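Putative cell surface hydrolase (PDB 3LP5) is a putative cell-surface hydrolase of the alpha/beta-hydrolase type whose substrate is unknown. Local coordinates at residues A[65-69]-A[80-84]. Numbering follows the deposited sequence.
Sequences IGFAN and QAVWL
Residues 65-67, extended, end strand 62-67, parallel to its sheet neighbours, and helix segment 80-84 runs back across it: the axes approach to 9.1 Å at 138°, pairing Ile65 with Leu84 (CA-CA 7.2 Å) and Phe67 with Gln80 (7.1 Å). The CA-CB bond of Phe67 points toward the helix, and its m rotamer sets the ring against Gln80, Trp83 and Leu84; Gln80 CB sits over one face, 4.0 Å from the ring centroid, a CH-pi contact. Phe67 CE1 reaches Trp83 CB (3.6 Å), while Ile65 CD1 meets Leu84 CD1 at 3.8 Å. One hydrogen bond crosses, Gln80 NE2 to Asn69 O (2.9 Å, 156°); NE2 also bonds Arg71 O, holding the loop to the helix, and Asn69 OD1 to Arg71 N braces the loop internally. Trp83 CZ3 lies 3.6 Å from Asn69 O, at its ring edge. Helix 107-118 adds Ile111 against Phe67 and Gln80. This is the strand-turn-helix half of a beta-alpha-beta crossover, helix 74-92 packing on the central sheet of the alpha/beta-hydrolase fold.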
loop_
_atom_site.group_PDB
_atom_site.type_symbol
_atom_site.label_atom_id
_atom_site.label_comp_id
_atom_site.label_asym_id
_atom_site.label_seq_id
_atom_site.Cartn_x
_atom_site.Cartn_y
_atom_site.Cartn_z
ATOM N N ILE A 65 0.413 10.031 0.517
ATOM C CA ILE A 65 1.735 10.513 0.131
ATOM C C ILE A 65 2.001 10.079 -1.292
ATOM O O ILE A 65 2.103 8.868 -1.540
ATOM C CB ILE A 65 2.871 9.965 1.061
ATOM C CG1 ILE A 65 2.604 10.353 2.512
ATOM C CG2 ILE A 65 4.266 10.488 0.557
ATOM C CD1 ILE A 65 3.580 9.771 3.478
ATOM N N GLY A 66 2.082 11.039 -2.228
ATOM C CA GLY A 66 2.495 10.707 -3.586
ATOM C C GLY A 66 3.619 11.584 -4.067
ATOM O O GLY A 66 4.220 12.368 -3.291
ATOM N N PHE A 67 3.948 11.427 -5.330
ATOM C CA PHE A 67 5.201 12.006 -5.858
ATOM C C PHE A 67 4.960 12.714 -7.167
ATOM O O PHE A 67 4.255 12.156 -8.018
ATOM C CB PHE A 67 6.223 10.869 -6.047
ATOM C CG PHE A 67 6.281 9.922 -4.881
ATOM C CD1 PHE A 67 6.899 10.300 -3.697
ATOM C CD2 PHE A 67 5.631 8.665 -4.954
ATOM C CE1 PHE A 67 6.927 9.434 -2.588
ATOM C CE2 PHE A 67 5.637 7.817 -3.884
ATOM C CZ PHE A 67 6.269 8.206 -2.664
ATOM N N ALA A 68 5.604 13.881 -7.368
ATOM C CA ALA A 68 5.578 14.573 -8.660
ATOM C C ALA A 68 6.108 13.578 -9.678
ATOM O O ALA A 68 5.507 13.422 -10.757
ATOM C CB ALA A 68 6.463 15.854 -8.673
ATOM N N ASN A 69 7.196 12.873 -9.342
ATOM C CA ASN A 69 7.674 11.814 -10.268
ATOM C C ASN A 69 7.103 10.503 -9.788
ATOM O O ASN A 69 7.691 9.835 -8.875
ATOM C CB ASN A 69 9.216 11.708 -10.353
ATOM C CG ASN A 69 9.687 10.425 -11.100
ATOM O OD1 ASN A 69 8.863 9.608 -11.571
ATOM N ND2 ASN A 69 11.021 10.221 -11.176
ATOM N N GLN A 80 11.469 7.024 -5.199
ATOM C CA GLN A 80 10.198 7.191 -4.469
ATOM C C GLN A 80 10.278 6.655 -3.052
ATOM O O GLN A 80 9.633 7.182 -2.146
ATOM C CB GLN A 80 9.007 6.592 -5.254
ATOM C CG GLN A 80 8.792 7.355 -6.618
ATOM C CD GLN A 80 8.303 6.404 -7.772
ATOM O OE1 GLN A 80 8.171 5.202 -7.581
ATOM N NE2 GLN A 80 8.003 6.968 -8.942
ATOM N N ALA A 81 11.094 5.631 -2.849
ATOM C CA ALA A 81 11.303 5.114 -1.482
ATOM C C ALA A 81 12.059 6.093 -0.610
ATOM O O ALA A 81 11.717 6.236 0.528
ATOM C CB ALA A 81 11.978 3.754 -1.505
ATOM N N VAL A 82 13.014 6.833 -1.190
ATOM C CA VAL A 82 13.675 7.928 -0.500
ATOM C C VAL A 82 12.747 9.071 -0.267
ATOM O O VAL A 82 12.734 9.622 0.815
ATOM C CB VAL A 82 14.857 8.411 -1.285
ATOM C CG1 VAL A 82 15.500 9.638 -0.610
ATOM C CG2 VAL A 82 15.889 7.237 -1.478
ATOM N N TRP A 83 11.986 9.491 -1.284
ATOM C CA TRP A 83 10.977 10.516 -1.063
ATOM C C TRP A 83 9.933 10.138 0.011
ATOM O O TRP A 83 9.478 10.994 0.817
ATOM C CB TRP A 83 10.276 10.861 -2.409
ATOM C CG TRP A 83 11.225 11.560 -3.405
ATOM C CD1 TRP A 83 12.190 12.460 -3.113
ATOM C CD2 TRP A 83 11.203 11.431 -4.844
ATOM N NE1 TRP A 83 12.852 12.861 -4.294
ATOM C CE2 TRP A 83 12.244 12.249 -5.364
ATOM C CE3 TRP A 83 10.383 10.712 -5.754
ATOM C CZ2 TRP A 83 12.519 12.321 -6.753
ATOM C CZ3 TRP A 83 10.684 10.760 -7.130
ATOM C CH2 TRP A 83 11.706 11.585 -7.620
ATOM N N LEU A 84 9.519 8.870 0.026
ATOM C CA LEU A 84 8.568 8.399 1.066
ATOM C C LEU A 84 9.153 8.579 2.459
ATOM O O LEU A 84 8.485 9.032 3.413
ATOM C CB LEU A 84 8.232 6.904 0.866
ATOM C CG LEU A 84 7.244 6.290 1.923
ATOM C CD1 LEU A 84 5.982 7.162 2.181
ATOM C CD2 LEU A 84 6.777 4.912 1.475
#